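Local structure of peptidoglycan N-acetylglucosamine deacetylase (Bacillus cereus, 5N1P) at residues Phe8-Gly13 with His163-Gln168. The protein catalyses the metal-dependent removal of acetyl groups from N-acetylglucosamine residues of peptidoglycan, releasing acetate. Numbering follows the deposited sequence.
Sequences FDDGPG and HDIHPQ. With ZN (zinc ion), chain F; 8GK (~{N}-oxidanylnaphthalene-1-carboxamide), chain E.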
loop_
_atom_site.group_PDB
_atom_site.type_symbol
_atom_site.label_atom_id
_atom_site.label_comp_id
_atom_site.label_asym_id
_atom_site.label_seq_id
_atom_site.Cartn_x
_atom_site.Cartn_y
_atom_site.Cartn_z
ATOM N N PHE A 8 2.400 1.786 -0.418
ATOM C CA PHE A 8 3.596 1.377 0.306
ATOM C C PHE A 8 3.211 0.415 1.404
ATOM O O PHE A 8 2.456 0.775 2.299
ATOM C CB PHE A 8 4.314 2.586 0.906
ATOM C CG PHE A 8 4.769 3.576 -0.114
ATOM C CD1 PHE A 8 5.963 3.379 -0.783
ATOM C CD2 PHE A 8 3.981 4.677 -0.437
ATOM C CE1 PHE A 8 6.395 4.286 -1.757
ATOM C CE2 PHE A 8 4.405 5.590 -1.406
ATOM C CZ PHE A 8 5.610 5.385 -2.072
ATOM N N ASP A 9 3.755 -0.792 1.333
ATOM C CA ASP A 9 3.453 -1.879 2.267
ATOM C C ASP A 9 4.535 -2.096 3.326
ATOM O O ASP A 9 5.714 -1.810 3.092
ATOM C CB ASP A 9 3.307 -3.211 1.520
ATOM C CG ASP A 9 2.032 -3.321 0.704
ATOM O OD1 ASP A 9 1.245 -2.364 0.669
ATOM O OD2 ASP A 9 1.833 -4.402 0.077
ATOM N N ASP A 10 4.101 -2.642 4.464
ATOM C CA ASP A 10 4.926 -3.311 5.485
ATOM C C ASP A 10 5.438 -2.355 6.563
ATOM O O ASP A 10 6.113 -2.793 7.497
ATOM C CB ASP A 10 6.133 -4.074 4.901
ATOM C CG ASP A 10 5.748 -5.205 3.937
ATOM O OD1 ASP A 10 4.574 -5.614 3.869
ATOM O OD2 ASP A 10 6.657 -5.719 3.247
ATOM N N GLY A 11 5.106 -1.072 6.461
ATOM C CA GLY A 11 5.582 -0.098 7.429
ATOM C C GLY A 11 4.656 0.141 8.618
ATOM O O GLY A 11 3.745 -0.660 8.892
ATOM N N PRO A 12 4.874 1.245 9.347
ATOM C CA PRO A 12 5.953 2.212 9.087
ATOM C C PRO A 12 7.329 1.704 9.482
ATOM O O PRO A 12 7.483 0.645 10.105
ATOM C CB PRO A 12 5.580 3.427 9.956
ATOM C CG PRO A 12 4.148 3.208 10.375
ATOM C CD PRO A 12 3.962 1.710 10.408
ATOM N N GLY A 13 8.342 2.473 9.121
ATOM C CA GLY A 13 9.707 2.072 9.401
ATOM C C GLY A 13 10.629 3.266 9.361
ATOM O O GLY A 13 10.177 4.404 9.275
ATOM N N HIS A 163 7.400 -0.825 -1.186
ATOM C CA HIS A 163 7.568 -1.118 0.232
ATOM C C HIS A 163 8.448 -0.055 0.851
ATOM O O HIS A 163 9.625 0.048 0.493
ATOM C CB HIS A 163 8.181 -2.520 0.431
ATOM C CG HIS A 163 7.370 -3.626 -0.173
ATOM N ND1 HIS A 163 7.434 -3.957 -1.510
ATOM C CD2 HIS A 163 6.462 -4.468 0.378
ATOM C CE1 HIS A 163 6.609 -4.960 -1.754
ATOM N NE2 HIS A 163 6.003 -5.285 -0.626
ATOM N N ASP A 164 7.905 0.748 1.767
ATOM C CA ASP A 164 8.692 1.867 2.297
ATOM C C ASP A 164 9.685 1.427 3.374
ATOM O O ASP A 164 10.428 2.258 3.890
ATOM C CB ASP A 164 7.794 3.005 2.817
ATOM C CG ASP A 164 6.816 2.561 3.901
ATOM O OD1 ASP A 164 6.238 1.467 3.767
ATOM O OD2 ASP A 164 6.609 3.328 4.874
ATOM N N ILE A 165 9.745 0.130 3.661
ATOM C CA ILE A 165 10.696 -0.379 4.649
ATOM C C ILE A 165 12.053 -0.679 4.020
ATOM O O ILE A 165 12.986 -1.073 4.713
ATOM C CB ILE A 165 10.167 -1.643 5.342
ATOM C CG1 ILE A 165 9.820 -2.715 4.311
ATOM C CG2 ILE A 165 8.966 -1.275 6.181
ATOM C CD1 ILE A 165 9.732 -4.118 4.892
ATOM N N HIS A 166 12.153 -0.483 2.708
ATOM C CA HIS A 166 13.406 -0.693 1.986
ATOM C C HIS A 166 13.921 0.612 1.395
ATOM O O HIS A 166 13.167 1.345 0.745
ATOM C CB HIS A 166 13.224 -1.730 0.880
ATOM C CG HIS A 166 12.859 -3.087 1.389
ATOM N ND1 HIS A 166 11.988 -3.922 0.725
ATOM C CD2 HIS A 166 13.248 -3.754 2.501
ATOM C CE1 HIS A 166 11.853 -5.046 1.406
ATOM N NE2 HIS A 166 12.606 -4.968 2.490
ATOM N N PRO A 167 15.214 0.895 1.610
ATOM C CA PRO A 167 15.852 2.159 1.214
ATOM C C PRO A 167 15.738 2.420 -0.287
ATOM O O PRO A 167 15.496 3.549 -0.723
ATOM C CB PRO A 167 17.327 1.961 1.590
ATOM C CG PRO A 167 17.394 0.738 2.417
ATOM C CD PRO A 167 16.183 -0.088 2.126
ATOM N N GLN A 168 15.920 1.369 -1.078
ATOM C CA GLN A 168 15.965 1.549 -2.524
ATOM C C GLN A 168 14.592 1.933 -3.081
ATOM O O GLN A 168 14.504 2.627 -4.090
ATOM C CB GLN A 168 16.514 0.289 -3.213
ATOM C CG GLN A 168 15.599 -0.921 -3.224
ATOM C CD GLN A 168 15.714 -1.792 -1.988
ATOM O OE1 GLN A 168 16.270 -1.383 -0.967
ATOM N NE2 GLN A 168 15.194 -3.018 -2.082
HETATM ZN ZN ZN F . 3.740 -7.244 2.734
HETATM C C1 8GK E . 3.213 -8.243 -0.071
HETATM C C2 8GK E . 3.547 -9.254 -1.118
HETATM C C3 8GK E . 4.582 -10.143 -0.868
HETATM C C4 8GK E . 4.904 -11.109 -1.814
HETATM C C5 8GK E . 4.184 -11.195 -3.006
HETATM C C6 8GK E . 3.145 -10.306 -3.253
HETATM C C7 8GK E . 2.824 -9.337 -2.303
HETATM C C8 8GK E . 5.948 -11.986 -1.552
HETATM C C9 8GK E . 6.670 -11.905 -0.365
HETATM C C10 8GK E . 6.347 -10.935 0.578
HETATM C C11 8GK E . 5.301 -10.059 0.322
HETATM O O12 8GK E . 2.744 -8.666 0.965
HETATM N N13 8GK E . 3.452 -6.944 -0.246
HETATM O O14 8GK E . 3.801 -6.207 0.884
HETATM O O HOH W 1 3.801 0.856 4.841
HETATM O O HOH W 2 5.869 -7.726 2.026
#
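The His163 imidazole turns its CD2 edge to the Asp10 carboxylate, which crosses it obliquely, CD2 to Asp10 OD2 3.1 Å, planes 44° apart. Its CG stands beside the backbone N (chi1 -58°), which carries the ring up to the metal site, where NE2 comes 2.8 Å from the hydroxamate O14 of the bound inhibitor. Asp130 receives the bond from ND1 on the other side of the ring, fixing its rotation. Asp9 reaches the same oxygen from its own strand, OD2 to O14 2.8 Å, while Arg97 holds OD1 in a salt bridge, which positions OD2 close to O14. Asp10 gives OD1 to zinc at 2.1 Å and leaves OD2 to a zinc-bound water, and His59 and His63 complete the Asp-His-His metal triad of the CE4 (NodB homology) deacetylases. Here the C-terminal ends of the neighbouring parallel strands 2-9 and 157-163 bring together Asp9, the inferred proton acceptor, and His163, the inferred proton donor. Next to Asp10, the beta-branched Ile165 sends its two arms to different parts of that residue: CD1 packs on Asp10 CB at 3.6 Å, and CG2 touches the Asp10 carbonyl oxygen. Asp164 brings its carboxylate toward the start of the 8-13 segment, with CG between the backbone N and the carbonyl carbon (chi1 57°). Its OD1 is hydrogen-bonded to a water, 2.7 Å away, that also bonds Phe8 O and accepts from Gly11 N, so a short acid can link the two segments through one water; its OD2 bonds to Thr16. Gly11 fits because a side chain there would run into Asp164 OD2. The Phe8 ring, 62° from the Asp164 carboxylate plane, lies near Asp164 CB and meets Phe32 of the neighbouring strand 31-34.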